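PDB 3DNF: 4-hydroxy-3-methylbut-2-enyl diphosphate reductase from Aquifex aeolicus, which catalyses the last step of the non-mevalonate isoprenoid pathway, reducing (E)-4-hydroxy-3-methylbut-2-enyl diphosphate to isopentenyl and dimethylallyl diphosphate with an iron-sulfur cluster. Local coordinates for residues 4-7 and 8-12; 204-207 and 208-212. All coordinates share one frame; numbering follows the deposited sequence.

Contact 1. Residues 4-7 and 8-12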
ATOM      1  N   ILE B   4     -25.687  34.671   7.371  1.00 57.03           N
ATOM      2  CA  ILE B   4     -24.546  33.972   7.977  1.00 54.06           C
ATOM      3  C   ILE B   4     -24.717  32.475   7.804  1.00 51.50           C
ATOM      4  O   ILE B   4     -25.725  31.915   8.226  1.00 51.57           O
ATOM      5  CB  ILE B   4     -24.419  34.252   9.500  1.00 54.42           C
ATOM      6  CG1 ILE B   4     -24.952  35.643   9.872  1.00 54.62           C
ATOM      7  CG2 ILE B   4     -22.978  34.030   9.970  1.00 54.47           C
ATOM      8  CD1 ILE B   4     -26.468  35.688  10.110  1.00 55.27           C
ATOM      9  N   ILE B   5     -23.740  31.824   7.188  1.00 48.17           N
ATOM     10  CA  ILE B   5     -23.793  30.376   7.065  1.00 45.04           C
ATOM     11  C   ILE B   5     -22.622  29.714   7.786  1.00 42.71           C
ATOM     12  O   ILE B   5     -21.454  29.955   7.476  1.00 42.14           O
ATOM     13  CB  ILE B   5     -23.932  29.897   5.593  1.00 45.15           C
ATOM     14  CG1 ILE B   5     -23.986  28.365   5.521  1.00 44.85           C
ATOM     15  CG2 ILE B   5     -22.817  30.473   4.727  1.00 45.87           C
ATOM     16  CD1 ILE B   5     -24.636  27.805   4.272  1.00 45.31           C
ATOM     17  N   ILE B   6     -22.959  28.898   8.774  1.00 40.09           N
ATOM     18  CA  ILE B   6     -21.968  28.080   9.466  1.00 37.68           C
ATOM     19  C   ILE B   6     -21.739  26.834   8.619  1.00 36.55           C
ATOM     20  O   ILE B   6     -22.682  26.097   8.321  1.00 36.01           O
ATOM     21  CB  ILE B   6     -22.411  27.719  10.910  1.00 37.50           C
ATOM     22  CG1 ILE B   6     -22.596  28.995  11.735  1.00 36.95           C
ATOM     23  CG2 ILE B   6     -21.385  26.786  11.581  1.00 35.84           C
ATOM     24  CD1 ILE B   6     -23.360  28.802  13.021  1.00 37.54           C
ATOM     25  N   ALA B   7     -20.490  26.634   8.207  1.00 35.21           N
ATOM     26  CA  ALA B   7     -20.107  25.495   7.375  1.00 33.90           C
ATOM     27  C   ALA B   7     -20.439  24.176   8.062  1.00 33.45           C
ATOM     28  O   ALA B   7     -20.298  24.038   9.283  1.00 31.86           O
ATOM     29  CB  ALA B   7     -18.616  25.557   7.032  1.00 33.83           C
ATOM     30  N   GLU B   8     -20.890  23.215   7.265  1.00 32.64           N
ATOM     31  CA  GLU B   8     -21.116  21.881   7.770  1.00 32.67           C
ATOM     32  C   GLU B   8     -19.810  21.297   8.323  1.00 32.08           C
ATOM     33  O   GLU B   8     -18.738  21.476   7.730  1.00 32.36           O
ATOM     34  CB  GLU B   8     -21.678  20.993   6.675  1.00 32.62           C
ATOM     35  CG  GLU B   8     -22.520  19.872   7.221  1.00 34.16           C
ATOM     36  CD  GLU B   8     -22.824  18.809   6.182  1.00 37.37           C
ATOM     37  OE1 GLU B   8     -22.662  19.094   4.976  1.00 37.92           O
ATOM     38  OE2 GLU B   8     -23.219  17.685   6.580  1.00 39.41           O
ATOM     39  N   HIS B   9     -19.903  20.632   9.475  1.00 31.15           N
ATOM     40  CA  HIS B   9     -18.740  20.028  10.160  1.00 30.70           C
ATOM     41  C   HIS B   9     -17.805  21.022  10.880  1.00 30.20           C
ATOM     42  O   HIS B   9     -16.761  20.598  11.393  1.00 30.77           O
ATOM     43  CB  HIS B   9     -17.918  19.113   9.230  1.00 30.48           C
ATOM     44  CG  HIS B   9     -18.750  18.161   8.434  1.00 31.74           C
ATOM     45  ND1 HIS B   9     -19.489  17.154   9.017  1.00 33.15           N
ATOM     46  CD2 HIS B   9     -18.983  18.080   7.103  1.00 31.74           C
ATOM     47  CE1 HIS B   9     -20.143  16.495   8.076  1.00 31.87           C
ATOM     48  NE2 HIS B   9     -19.845  17.030   6.907  1.00 31.80           N
ATOM     49  N   ALA B  10     -18.183  22.308  10.951  1.00 29.89           N
ATOM     50  CA  ALA B  10     -17.426  23.271  11.766  1.00 29.56           C
ATOM     51  C   ALA B  10     -17.309  22.742  13.209  1.00 30.14           C
ATOM     52  O   ALA B  10     -18.301  22.278  13.793  1.00 29.90           O
ATOM     53  CB  ALA B  10     -18.080  24.664  11.745  1.00 29.11           C
ATOM     54  N   GLY B  11     -16.096  22.746  13.753  1.00 29.68           N
ATOM     55  CA  GLY B  11     -15.914  22.482  15.174  1.00 29.46           C
ATOM     56  C   GLY B  11     -15.688  21.026  15.474  1.00 30.52           C
ATOM     57  O   GLY B  11     -15.070  20.306  14.669  1.00 30.05           O
ATOM     58  N   PHE B  12     -16.187  20.595  16.650  1.00 29.47           N
ATOM     59  CA  PHE B  12     -15.911  19.261  17.213  1.00 29.26           C
ATOM     60  C   PHE B  12     -16.370  18.167  16.262  1.00 27.88           C
ATOM     61  O   PHE B  12     -17.453  18.234  15.673  1.00 27.89           O
ATOM     62  CB  PHE B  12     -16.694  18.999  18.535  1.00 28.98           C
ATOM     63  CG  PHE B  12     -16.249  19.804  19.735  1.00 28.19           C
ATOM     64  CD1 PHE B  12     -15.086  20.567  19.728  1.00 29.60           C
ATOM     65  CD2 PHE B  12     -17.014  19.752  20.910  1.00 29.29           C
ATOM     66  CE1 PHE B  12     -14.698  21.289  20.861  1.00 31.62           C
ATOM     67  CE2 PHE B  12     -16.640  20.456  22.040  1.00 26.70           C
ATOM     68  CZ  PHE B  12     -15.477  21.226  22.014  1.00 29.53           C
TER

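Contact 2. Residues 204-207 and 208-212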
ATOM      1  N   LYS B 204     -13.870  24.250   1.619  1.00 33.77           N
ATOM      2  CA  LYS B 204     -13.609  24.346   0.175  1.00 33.80           C
ATOM      3  C   LYS B 204     -14.846  24.758  -0.623  1.00 33.77           C
ATOM      4  O   LYS B 204     -14.754  25.605  -1.510  1.00 33.76           O
ATOM      5  CB  LYS B 204     -13.062  23.031  -0.386  1.00 34.05           C
ATOM      6  CG  LYS B 204     -11.585  22.795  -0.140  1.00 34.70           C
ATOM      7  CD  LYS B 204     -10.912  22.186  -1.370  1.00 37.30           C
ATOM      8  CE  LYS B 204      -9.479  21.739  -1.082  1.00 37.99           C
ATOM      9  NZ  LYS B 204      -9.431  20.561  -0.175  1.00 38.38           N
ATOM     10  N   LYS B 205     -15.987  24.151  -0.307  1.00 33.52           N
ATOM     11  CA  LYS B 205     -17.231  24.441  -1.010  1.00 33.38           C
ATOM     12  C   LYS B 205     -17.823  25.798  -0.612  1.00 32.95           C
ATOM     13  O   LYS B 205     -18.379  26.510  -1.457  1.00 32.85           O
ATOM     14  CB  LYS B 205     -18.258  23.327  -0.792  1.00 33.47           C
ATOM     15  CG  LYS B 205     -17.907  21.997  -1.461  1.00 33.94           C
ATOM     16  CD  LYS B 205     -19.091  21.012  -1.471  1.00 34.20           C
ATOM     17  CE  LYS B 205     -19.617  20.667  -0.058  1.00 35.31           C
ATOM     18  NZ  LYS B 205     -18.749  19.750   0.756  1.00 37.53           N
ATOM     19  N   LEU B 206     -17.695  26.162   0.661  1.00 32.33           N
ATOM     20  CA  LEU B 206     -18.288  27.406   1.141  1.00 31.94           C
ATOM     21  C   LEU B 206     -17.464  28.647   0.774  1.00 32.04           C
ATOM     22  O   LEU B 206     -18.032  29.689   0.410  1.00 31.93           O
ATOM     23  CB  LEU B 206     -18.573  27.345   2.649  1.00 31.77           C
ATOM     24  CG  LEU B 206     -19.503  28.427   3.225  1.00 31.78           C
ATOM     25  CD1 LEU B 206     -20.849  28.486   2.497  1.00 30.11           C
ATOM     26  CD2 LEU B 206     -19.718  28.258   4.729  1.00 30.94           C
ATOM     27  N   ALA B 207     -16.137  28.524   0.838  1.00 32.02           N
ATOM     28  CA  ALA B 207     -15.224  29.662   0.611  1.00 32.03           C
ATOM     29  C   ALA B 207     -15.569  30.608  -0.568  1.00 31.91           C
ATOM     30  O   ALA B 207     -15.713  31.810  -0.353  1.00 31.94           O
ATOM     31  CB  ALA B 207     -13.761  29.202   0.542  1.00 32.24           C
ATOM     32  N   PRO B 208     -15.697  30.078  -1.804  1.00 31.97           N
ATOM     33  CA  PRO B 208     -15.963  30.979  -2.942  1.00 31.71           C
ATOM     34  C   PRO B 208     -17.423  31.449  -3.053  1.00 31.62           C
ATOM     35  O   PRO B 208     -17.736  32.321  -3.865  1.00 31.89           O
ATOM     36  CB  PRO B 208     -15.575  30.127  -4.167  1.00 31.74           C
ATOM     37  CG  PRO B 208     -14.990  28.832  -3.607  1.00 31.49           C
ATOM     38  CD  PRO B 208     -15.589  28.680  -2.254  1.00 32.15           C
ATOM     39  N   GLU B 209     -18.289  30.884  -2.222  1.00 31.65           N
ATOM     40  CA  GLU B 209     -19.732  31.067  -2.294  1.00 31.76           C
ATOM     41  C   GLU B 209     -20.212  32.144  -1.306  1.00 31.40           C
ATOM     42  O   GLU B 209     -21.417  32.339  -1.123  1.00 31.40           O
ATOM     43  CB  GLU B 209     -20.382  29.717  -1.975  1.00 31.93           C
ATOM     44  CG  GLU B 209     -21.754  29.454  -2.560  1.00 32.70           C
ATOM     45  CD  GLU B 209     -22.228  28.021  -2.299  1.00 32.66           C
ATOM     46  OE1 GLU B 209     -22.834  27.425  -3.222  1.00 34.62           O
ATOM     47  OE2 GLU B 209     -21.995  27.491  -1.182  1.00 35.07           O
ATOM     48  N   VAL B 210     -19.258  32.829  -0.670  1.00 31.04           N
ATOM     49  CA  VAL B 210     -19.525  33.888   0.319  1.00 30.67           C
ATOM     50  C   VAL B 210     -18.542  35.053   0.136  1.00 30.63           C
ATOM     51  O   VAL B 210     -17.500  34.901  -0.505  1.00 30.52           O
ATOM     52  CB  VAL B 210     -19.444  33.378   1.811  1.00 30.77           C
ATOM     53  CG1 VAL B 210     -20.492  32.299   2.114  1.00 30.69           C
ATOM     54  CG2 VAL B 210     -18.035  32.882   2.168  1.00 29.81           C
ATOM     55  N   ASP B 211     -18.871  36.211   0.705  1.00 30.63           N
ATOM     56  CA  ASP B 211     -17.987  37.376   0.640  1.00 30.62           C
ATOM     57  C   ASP B 211     -16.801  37.298   1.600  1.00 30.68           C
ATOM     58  O   ASP B 211     -15.664  37.562   1.208  1.00 30.96           O
ATOM     59  CB  ASP B 211     -18.775  38.666   0.858  1.00 30.83           C
ATOM     60  CG  ASP B 211     -19.670  38.987  -0.360  1.00 30.88           C
ATOM     61  OD1 ASP B 211     -19.002  39.012  -1.563  1.00 30.70           O
ATOM     62  OD2 ASP B 211     -21.041  39.204  -0.124  1.00 32.30           O
ATOM     63  N   VAL B 212     -17.068  36.934   2.851  1.00 30.61           N
ATOM     64  CA  VAL B 212     -16.013  36.802   3.853  1.00 30.35           C
ATOM     65  C   VAL B 212     -16.104  35.437   4.496  1.00 30.05           C
ATOM     66  O   VAL B 212     -17.201  34.937   4.749  1.00 29.98           O
ATOM     67  CB  VAL B 212     -16.085  37.913   4.949  1.00 30.78           C
ATOM     68  CG1 VAL B 212     -17.528  38.182   5.372  1.00 32.06           C
ATOM     69  CG2 VAL B 212     -15.236  37.555   6.180  1.00 30.39           C
TER

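Contact 1. Residues 4-7 and 8-12
Ala-7 and Glu-8 are joined at the point where strand 3-6 gives out and the chain swings into a type II beta turn from Ala-7 to Ala-10. Glu-8 is the first corner; its CB stays close to the backbone of Ala-7, while CG stands anti to the backbone N (chi1 -153°) and the extended chain carries the carboxylate off from the strand. CG also lies over one face of the neighbouring imidazole of His-9, displaced toward the rim of the ring. His-9 takes the second corner with a positive phi of 75°, as the third residue of a type II turn does, and its CB points away from the strand. Ala-10 then closes the turn: its N donates to Ala-7 O at 3.2 Å, with an N-H...O angle of 157°. The methyl of Ala-10 turns back on the strand, its CB 3.4 Å from Ala-7 O and 3.9 Å from CG2 of Ile-6. That short branch of Ile-6 meets Ala-10, while the Ile-6 side chain also packs on helix 268-281. Beyond the turn, Gly-11 forms a backbone hydrogen bond with Ala-262. This is the strand-to-helix connection of an open alpha/beta lobe, a beta turn at the C-terminal end of a parallel strand leading toward Cys-13, which lines the iron-sulfur cluster pocket.

Contact 2. Residues 204-207 and 208-212
Leu-206 O is the hub here, taking a hydrogen bond from Glu-209 N at 2.9 Å with an N-H...O angle of 148°. The bond spans three residues, a tighter spacing than the four of an alpha-helix. Around Leu-206 O gather CB of Glu-209, 3.3 Å away, and CG2 of Val-210, 3.6 Å away. On the apolar side, CD1 of Leu-206 meets CG1 of Val-210 at 3.8 Å, the two side chains meeting at a slant. Leu-206 and Glu-209 instead cross at about a right angle, and CD1 of the leucine comes 4.0 Å from OE2 of the glutamate. Pro-208 has no N-H to give the helix; its CD rests 3.3 Å from Lys-204 O, where an amide hydrogen would otherwise point. CD of Pro-208 also presses on CB of Ala-207, a tight 3.4 Å. With CG of Leu-206 anti to the backbone N (chi1 -165°), the isobutyl group extends to the face where Ile-5 also packs. One shell further out, Ala-207 touches Ser-231 and Leu-234 of helix 222-234, and its O accepts a hydrogen bond from Asn-235 ND2. The whole is a helix C-terminus with a proline at the C-terminal end of helix 195-206, the connection into strand 212-216 of the parallel sheet of this alpha/beta lobe.

From the N terminus, strand 3-6 runs out along the edge of its parallel sheet and contact 1 closes the beta turn that sends the chain on to helix 14-26. Nearly two hundred residues later the chain returns to this lobe, and contact 2 closes the end of helix 195-206 before strand 212-216 enters the same sheet. The two follow in series, neither nesting nor crossing. They meet in space: CG2 of Ile-5 packs against CD1 of Leu-206 at 3.6 Å and also touches Val-210, while Ala-7 CB meets Leu-206 CD2. Helix 195-206 is thereby laid against the edge strand, joining distant parts of the sequence in one lobe.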